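Local coordinates for protein alpha-rhamnosidase (Dictyoglomus thermophilum, PDB 6I60) that probably hydrolyses terminal non-reducing alpha-L-rhamnose residues from alpha-L-rhamnosides, as a bacterial glycoside hydrolase, at residues A[174-179]-A[295-300]; A[199-204]-A[214-219]; A[468-473]-A[855-860]. All coordinates share one frame; numbering follows the deposited sequence.

In the fold
Contacts 1 and 2 sit together in the beta-rich part of the chain, their centres about 12 Å apart, and both reach the same set of paired strands, 171-184 and 201-206 each bonding to strand 242-250. Contact 3 lies on the opposite side of the molecule, its centre about 49 Å and 43 Å from theirs. Contact 2 is wholly buried and joins a tyrosine-aspartate hydrogen bond to leucine and proline packing. Contact 1 is partly exposed and relies on a tyrosine lying against a strand end, touching contact 2 where Leu299 meets Leu201. Contact 3, also partly exposed, ties the helical domain to the C-terminal sheet through strand pairing, weak hydrogen bonds and a tyrosine laid over a serine.

Contact 1: A[174-179]-A[295-300]; sequences AYAPMF and TLNSLY
With CG anti to its own carbonyl carbon (chi1 -86°), Tyr175 swings its ring alongside Thr295, the two side chains pointing the same way. Thr295 meets one face of that ring: its CA stands over the rim, and its CB lies 4.3 Å from the centre of the Tyr175 ring, 23° off the normal, a CH-pi contact. The backbone joins in too: Tyr175 CA directs its hydrogen at Thr295 O over 3.2 Å. Leu296 reaches the same ring at a slant with a single methyl, CD2, which is 3.6 Å from Tyr175 CE1. A bound triethylene glycol, probably from the crystallisation liquor, lies about 4 Å from the Leu296 side chain at the nearest atoms.

The two segments belong to antiparallel partner strands, 171-184 and 288-298, which exchange backbone bonds further along, as between Met178 and Thr290. Around Tyr175 strand 171-184 is interrupted; Thr295 and Leu296 keep backbone bonds to Ile304 of strand 302-306. At the interruption the two segments meet by side-chain packing and the CA-H...O contact, and Tyr291 adds a second aromatic ring beside Tyr175.

Asn297 covers the neighbouring backbone. Its CG sits between N and the carbonyl carbon (chi1 62°), which turns the amide back toward Ala174 and Tyr175. ND2 comes within 3.3 Å of Ala174 O, but at an angle too poor for a hydrogen bond, and it stands 3.5 Å from Tyr175 O. The firm polar links pass through Asn251 instead: its backbone N binds Asn297 OD1, while its ND2 binds Ala174 O.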
# COMPACT_ATOMS: atom_id res chain seq x y z
N ALA A 174 -6.36 -27.82 0.61
CA ALA A 174 -6.56 -28.67 -0.55
C ALA A 174 -5.26 -28.82 -1.33
O ALA A 174 -4.23 -28.21 -1.00
CB ALA A 174 -7.67 -28.10 -1.44
N TYR A 175 -5.29 -29.64 -2.37
CA TYR A 175 -4.12 -29.86 -3.20
C TYR A 175 -4.04 -28.79 -4.28
O TYR A 175 -4.76 -27.78 -4.24
CB TYR A 175 -4.16 -31.27 -3.81
CG TYR A 175 -3.58 -32.34 -2.92
CD1 TYR A 175 -3.85 -32.37 -1.56
CD2 TYR A 175 -2.77 -33.34 -3.45
CE1 TYR A 175 -3.32 -33.36 -0.75
CE2 TYR A 175 -2.24 -34.33 -2.65
CZ TYR A 175 -2.52 -34.34 -1.30
OH TYR A 175 -1.99 -35.32 -0.50
N ALA A 176 -3.17 -28.99 -5.27
CA ALA A 176 -2.99 -28.03 -6.35
C ALA A 176 -3.42 -28.65 -7.67
O ALA A 176 -2.64 -29.38 -8.30
CB ALA A 176 -1.53 -27.57 -6.43
N PRO A 177 -4.65 -28.41 -8.13
CA PRO A 177 -5.09 -29.00 -9.39
C PRO A 177 -4.55 -28.23 -10.59
O PRO A 177 -4.37 -27.01 -10.56
CB PRO A 177 -6.62 -28.89 -9.32
CG PRO A 177 -6.86 -27.69 -8.46
CD PRO A 177 -5.71 -27.63 -7.47
N MET A 178 -4.29 -28.98 -11.66
CA MET A 178 -3.86 -28.42 -12.93
C MET A 178 -4.96 -28.62 -13.96
O MET A 178 -5.65 -29.65 -13.95
CB MET A 178 -2.56 -29.07 -13.41
CG MET A 178 -1.48 -29.15 -12.35
SD MET A 178 -0.16 -30.30 -12.79
CE MET A 178 1.27 -29.22 -12.70
N PHE A 179 -5.12 -27.65 -14.85
CA PHE A 179 -6.16 -27.68 -15.87
C PHE A 179 -5.54 -27.44 -17.24
O PHE A 179 -4.72 -26.53 -17.39
CB PHE A 179 -7.25 -26.64 -15.59
CG PHE A 179 -8.04 -26.92 -14.34
CD1 PHE A 179 -7.62 -26.43 -13.12
CD2 PHE A 179 -9.19 -27.68 -14.39
CE1 PHE A 179 -8.34 -26.69 -11.97
CE2 PHE A 179 -9.92 -27.95 -13.25
CZ PHE A 179 -9.49 -27.45 -12.03
N THR A 295 1.58 -30.74 -3.63
CA THR A 295 0.54 -31.34 -2.81
C THR A 295 -0.16 -30.26 -1.99
O THR A 295 -0.97 -29.50 -2.52
CB THR A 295 1.12 -32.42 -1.89
OG1 THR A 295 1.99 -31.81 -0.92
CG2 THR A 295 1.90 -33.45 -2.69
N LEU A 296 0.15 -30.19 -0.70
CA LEU A 296 -0.45 -29.18 0.16
C LEU A 296 0.18 -27.82 -0.09
O LEU A 296 1.39 -27.70 -0.32
CB LEU A 296 -0.28 -29.57 1.63
CG LEU A 296 -0.83 -30.94 2.03
CD1 LEU A 296 -0.52 -31.23 3.49
CD2 LEU A 296 -2.32 -31.01 1.77
N ASN A 297 -0.65 -26.78 -0.05
CA ASN A 297 -0.17 -25.41 -0.22
C ASN A 297 -1.01 -24.49 0.65
O ASN A 297 -2.25 -24.55 0.62
CB ASN A 297 -0.24 -24.98 -1.69
CG ASN A 297 -1.65 -24.99 -2.25
OD1 ASN A 297 -2.25 -23.94 -2.46
ND2 ASN A 297 -2.17 -26.18 -2.51
N SER A 298 -0.34 -23.66 1.44
CA SER A 298 -1.03 -22.75 2.36
C SER A 298 -0.16 -21.52 2.57
O SER A 298 1.06 -21.62 2.64
CB SER A 298 -1.32 -23.43 3.70
OG SER A 298 -2.27 -22.69 4.45
N LEU A 299 -0.81 -20.35 2.65
CA LEU A 299 -0.07 -19.12 2.89
C LEU A 299 0.61 -19.12 4.25
O LEU A 299 1.68 -18.52 4.41
CB LEU A 299 -1.01 -17.91 2.77
CG LEU A 299 -1.67 -17.68 1.41
CD1 LEU A 299 -2.72 -16.59 1.50
CD2 LEU A 299 -0.63 -17.34 0.36
N TYR A 300 0.01 -19.78 5.25
CA TYR A 300 0.58 -19.78 6.59
C TYR A 300 1.62 -20.88 6.75
O TYR A 300 2.62 -20.70 7.45
CB TYR A 300 -0.51 -19.95 7.64
CG TYR A 300 -1.46 -18.78 7.78
CD1 TYR A 300 -2.68 -18.93 8.41
CD2 TYR A 300 -1.12 -17.52 7.30
CE1 TYR A 300 -3.56 -17.87 8.55
CE2 TYR A 300 -1.99 -16.45 7.43
CZ TYR A 300 -3.21 -16.64 8.06
OH TYR A 300 -4.07 -15.58 8.19

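Contact 2: A[199-204]-A[214-219]; sequences LGLYEL and RVLDPG
A classic beta bulge, in which Gly200 and Leu201 both face Gly250, starts the strand 201-206, and the loop 214-219 packs against it through Asp217 and Pro218. Asp217 O is the shared backbone target: Leu201 CA lies 3.3 Å from it in a CH...O contact, and Tyr202 N gives it a weak hydrogen bond of 3.1 Å. The Tyr202 side chain then runs alongside that of Asp217. Its chi1 of 74° brings the ring past Asp217 O, and the hydroxyl finishes on the carboxylate: OH donates to Asp217 OD2 at 2.5 Å, a shortness not to be read closely at this resolution. Ring and carboxylate planes are turned 63° apart. Thr230 OG1 also bonds OD2, and Tyr232 OH bonds the Tyr202 hydroxyl, which makes a small buried polar cluster. A phenylalanine in place of Tyr202 would probably leave Asp217 OD2 with one partner fewer and Tyr232 without its hydroxyl mate.

Pro218, reached through a cis peptide, brings CD to the edge of that ring, in its plane, 3.7 Å from Tyr202 CD1. Pro218 also crosses the Leu199 side chain at about a right angle, its CG 4.2 Å from Leu199 CD2. Next to Asp217, Leu201 and Leu216 lie side by side and meet through methyls, Leu201 CD1 to Leu216 CD2 at 3.9 Å. The whole is a loop folded back on the strand from which its own chain has come: 201-206 turns into 209-210 as an antiparallel beta hairpin, and the bulge opens that hairpin's first strand.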
# COMPACT_ATOMS: atom_id res chain seq x y z
N LEU A 199 -8.99 -18.98 -8.43
CA LEU A 199 -9.15 -18.85 -6.98
C LEU A 199 -8.54 -20.05 -6.28
O LEU A 199 -8.74 -21.19 -6.72
CB LEU A 199 -10.63 -18.72 -6.62
CG LEU A 199 -11.34 -17.46 -7.14
CD1 LEU A 199 -12.58 -17.18 -6.31
CD2 LEU A 199 -10.40 -16.26 -7.13
N GLY A 200 -7.79 -19.80 -5.21
CA GLY A 200 -7.51 -18.45 -4.75
C GLY A 200 -6.25 -17.89 -5.38
O GLY A 200 -6.06 -16.67 -5.45
N LEU A 201 -5.38 -18.78 -5.84
CA LEU A 201 -4.16 -18.42 -6.54
C LEU A 201 -4.04 -19.26 -7.81
O LEU A 201 -4.64 -20.33 -7.92
CB LEU A 201 -2.92 -18.62 -5.66
CG LEU A 201 -2.92 -17.87 -4.33
CD1 LEU A 201 -1.79 -18.36 -3.43
CD2 LEU A 201 -2.82 -16.36 -4.56
N TYR A 202 -3.27 -18.76 -8.77
CA TYR A 202 -3.13 -19.46 -10.04
C TYR A 202 -1.79 -19.13 -10.68
O TYR A 202 -1.11 -18.17 -10.30
CB TYR A 202 -4.27 -19.10 -11.01
CG TYR A 202 -4.16 -17.71 -11.60
CD1 TYR A 202 -4.71 -16.61 -10.96
CD2 TYR A 202 -3.50 -17.49 -12.81
CE1 TYR A 202 -4.61 -15.34 -11.49
CE2 TYR A 202 -3.39 -16.23 -13.35
CZ TYR A 202 -3.95 -15.16 -12.69
OH TYR A 202 -3.85 -13.89 -13.22
N GLU A 203 -1.41 -19.95 -11.65
CA GLU A 203 -0.27 -19.69 -12.52
C GLU A 203 -0.65 -20.12 -13.93
O GLU A 203 -1.12 -21.24 -14.13
CB GLU A 203 0.98 -20.44 -12.05
CG GLU A 203 1.92 -19.60 -11.19
CD GLU A 203 3.26 -20.27 -10.95
OE1 GLU A 203 3.34 -21.51 -11.06
OE2 GLU A 203 4.24 -19.54 -10.66
N LEU A 204 -0.46 -19.22 -14.89
CA LEU A 204 -0.91 -19.44 -16.26
C LEU A 204 0.26 -19.79 -17.17
O LEU A 204 1.33 -19.17 -17.09
CB LEU A 204 -1.63 -18.19 -16.79
CG LEU A 204 -2.04 -18.22 -18.26
CD1 LEU A 204 -3.17 -19.21 -18.49
CD2 LEU A 204 -2.44 -16.83 -18.72
N ARG A 214 3.67 -11.43 -12.60
CA ARG A 214 3.24 -11.27 -11.22
C ARG A 214 3.20 -12.63 -10.53
O ARG A 214 3.28 -13.69 -11.17
CB ARG A 214 1.87 -10.60 -11.16
CG ARG A 214 1.61 -9.61 -12.28
CD ARG A 214 0.15 -9.59 -12.68
NE ARG A 214 -0.15 -8.49 -13.59
CZ ARG A 214 -1.29 -7.80 -13.58
NH1 ARG A 214 -2.23 -8.09 -12.69
NH2 ARG A 214 -1.48 -6.81 -14.45
N VAL A 215 3.08 -12.59 -9.20
CA VAL A 215 2.96 -13.78 -8.37
C VAL A 215 1.86 -13.54 -7.35
O VAL A 215 1.46 -12.41 -7.08
CB VAL A 215 4.29 -14.13 -7.66
CG1 VAL A 215 5.30 -14.68 -8.65
CG2 VAL A 215 4.85 -12.91 -6.94
N LEU A 216 1.36 -14.64 -6.78
CA LEU A 216 0.31 -14.61 -5.76
C LEU A 216 -0.90 -13.80 -6.24
O LEU A 216 -1.45 -12.96 -5.52
CB LEU A 216 0.84 -14.06 -4.44
CG LEU A 216 1.95 -14.89 -3.78
CD1 LEU A 216 2.23 -14.39 -2.37
CD2 LEU A 216 1.60 -16.37 -3.77
N ASP A 217 -1.30 -14.04 -7.49
CA ASP A 217 -2.42 -13.50 -8.25
C ASP A 217 -3.61 -14.44 -8.18
O ASP A 217 -3.44 -15.66 -8.24
CB ASP A 217 -2.02 -13.27 -9.71
CG ASP A 217 -2.73 -12.09 -10.33
OD1 ASP A 217 -2.63 -10.97 -9.79
OD2 ASP A 217 -3.39 -12.28 -11.38
N PRO A 218 -4.85 -13.92 -8.07
CA PRO A 218 -5.17 -12.49 -7.99
C PRO A 218 -5.05 -11.93 -6.57
O PRO A 218 -4.58 -12.61 -5.67
CB PRO A 218 -6.61 -12.44 -8.47
CG PRO A 218 -7.19 -13.75 -8.02
CD PRO A 218 -6.06 -14.76 -8.07
N GLY A 219 -5.50 -10.68 -6.40
CA GLY A 219 -5.45 -10.05 -5.10
C GLY A 219 -6.50 -10.59 -4.14
O GLY A 219 -7.54 -11.12 -4.53

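Contact 3: A[468-473]-A[855-860]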
# COMPACT_ATOMS: atom_id res chain seq x y z
N PHE A 468 14.40 10.16 1.30
CA PHE A 468 14.69 10.95 2.50
C PHE A 468 16.03 10.53 3.07
O PHE A 468 16.31 9.33 3.19
CB PHE A 468 13.60 10.79 3.56
CG PHE A 468 13.97 11.39 4.89
CD1 PHE A 468 13.94 12.76 5.07
CD2 PHE A 468 14.36 10.59 5.94
CE1 PHE A 468 14.29 13.32 6.29
CE2 PHE A 468 14.71 11.14 7.16
CZ PHE A 468 14.67 12.51 7.33
N ILE A 469 16.86 11.51 3.43
CA ILE A 469 18.14 11.26 4.07
C ILE A 469 18.38 12.36 5.09
O ILE A 469 17.99 13.52 4.91
CB ILE A 469 19.30 11.18 3.04
CG1 ILE A 469 20.56 10.59 3.70
CG2 ILE A 469 19.57 12.54 2.41
CD1 ILE A 469 21.57 10.04 2.71
N CYS A 470 19.03 11.98 6.20
CA CYS A 470 19.23 12.87 7.33
C CYS A 470 20.71 12.94 7.67
O CYS A 470 21.50 12.08 7.27
CB CYS A 470 18.43 12.40 8.55
SG CYS A 470 17.87 13.70 9.64
N SER A 471 21.07 13.99 8.41
CA SER A 471 22.40 14.05 9.02
C SER A 471 22.51 13.09 10.20
O SER A 471 23.63 12.70 10.56
CB SER A 471 22.71 15.48 9.45
OG SER A 471 23.52 15.51 10.61
N ASN A 472 21.39 12.71 10.80
CA ASN A 472 21.35 11.75 11.89
C ASN A 472 21.23 10.35 11.31
O ASN A 472 20.27 10.06 10.59
CB ASN A 472 20.19 12.07 12.84
CG ASN A 472 20.06 11.08 13.98
OD1 ASN A 472 19.73 9.92 13.78
ND2 ASN A 472 20.30 11.56 15.20
N GLU A 473 22.20 9.48 11.61
CA GLU A 473 22.18 8.14 11.04
C GLU A 473 21.17 7.23 11.73
O GLU A 473 20.63 6.32 11.09
CB GLU A 473 23.58 7.51 11.12
CG GLU A 473 23.72 6.21 10.35
CD GLU A 473 23.50 6.38 8.85
OE1 GLU A 473 23.15 5.38 8.19
OE2 GLU A 473 23.67 7.50 8.34
N GLY A 855 18.18 20.07 17.18
CA GLY A 855 19.24 19.23 17.72
C GLY A 855 20.58 19.54 17.10
O GLY A 855 20.96 20.70 16.91
N ASP A 856 21.32 18.47 16.77
CA ASP A 856 22.61 18.59 16.09
C ASP A 856 22.52 18.23 14.61
O ASP A 856 23.49 17.76 14.02
CB ASP A 856 23.65 17.70 16.79
CG ASP A 856 23.16 16.28 17.00
OD1 ASP A 856 21.93 16.06 16.97
OD2 ASP A 856 24.01 15.39 17.20
N LEU A 857 21.35 18.45 14.00
CA LEU A 857 21.18 18.16 12.59
C LEU A 857 21.96 19.15 11.74
O LEU A 857 21.97 20.35 12.01
CB LEU A 857 19.70 18.20 12.21
CG LEU A 857 18.85 17.02 12.68
CD1 LEU A 857 17.41 17.17 12.19
CD2 LEU A 857 19.44 15.70 12.22
N LYS A 858 22.62 18.64 10.69
CA LYS A 858 23.38 19.47 9.78
C LYS A 858 22.76 19.58 8.39
O LYS A 858 22.90 20.62 7.75
CB LYS A 858 24.81 18.93 9.64
CG LYS A 858 25.53 18.73 10.96
CD LYS A 858 27.02 18.47 10.75
CE LYS A 858 27.33 16.98 10.67
NZ LYS A 858 27.50 16.37 12.02
N TYR A 859 22.07 18.54 7.92
CA TYR A 859 21.44 18.57 6.61
C TYR A 859 20.26 17.60 6.61
O TYR A 859 20.16 16.71 7.46
CB TYR A 859 22.43 18.21 5.50
CG TYR A 859 23.03 16.82 5.63
CD1 TYR A 859 22.37 15.71 5.12
CD2 TYR A 859 24.26 16.63 6.26
CE1 TYR A 859 22.91 14.44 5.24
CE2 TYR A 859 24.81 15.37 6.38
CZ TYR A 859 24.13 14.28 5.87
OH TYR A 859 24.67 13.02 5.99
N ALA A 860 19.38 17.78 5.63
CA ALA A 860 18.25 16.89 5.42
C ALA A 860 17.64 17.20 4.06
O ALA A 860 17.62 18.36 3.64
CB ALA A 860 17.19 17.05 6.52
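Tyr859 lays its ring over Ser471, and the side chain can be followed outward from its CB. A chi1 of 61°, with CG flanked by both backbone neighbours, sets the ring in that place. CG comes near Ser471 CB, and CD2 and CE2 also look onto that carbon, which lies 3.8 Å from the centre of the Tyr859 ring, 16° off the normal: a CH-pi contact over the face. On the other flank CD1 passes Ser471 N, and CE1 reaches 3.4 Å from Cys470 O. CZ stands 3.6 Å from Ser471 CA, and OH at the tip ends beside Cys470 O without a hydrogen bond between them.

Backbone and hydroxyl hold the serine beneath. Ser471 N gives a weak bond to Tyr859 O (3.0 Å), and Lys858 N gives another to Ser471 OG (3.3 Å). At the next pair along, Cys470 and Ala860 form an antiparallel non-hydrogen-bonded pair, with CA atoms 4.6 Å apart and both side chains on the same face of the sheet. Beside that pair Leu857 CD2 touches Cys470 SG at 3.6 Å and the CB of Asn472 at 3.8 Å.

Strand 466-470 is an outermost strand of the sheet, next to 859-866, and through it the helical domain meets the C-terminal domain. Asn472 then N-caps helix 473-488 by bonding Ile475 N through OD1. Cys470, on the face it shares with Ala860, packs with Leu857 of the preceding loop on Ile834 of helix 826-835; Ala860 and Leu857 also meet Trp875 of strand 869-877.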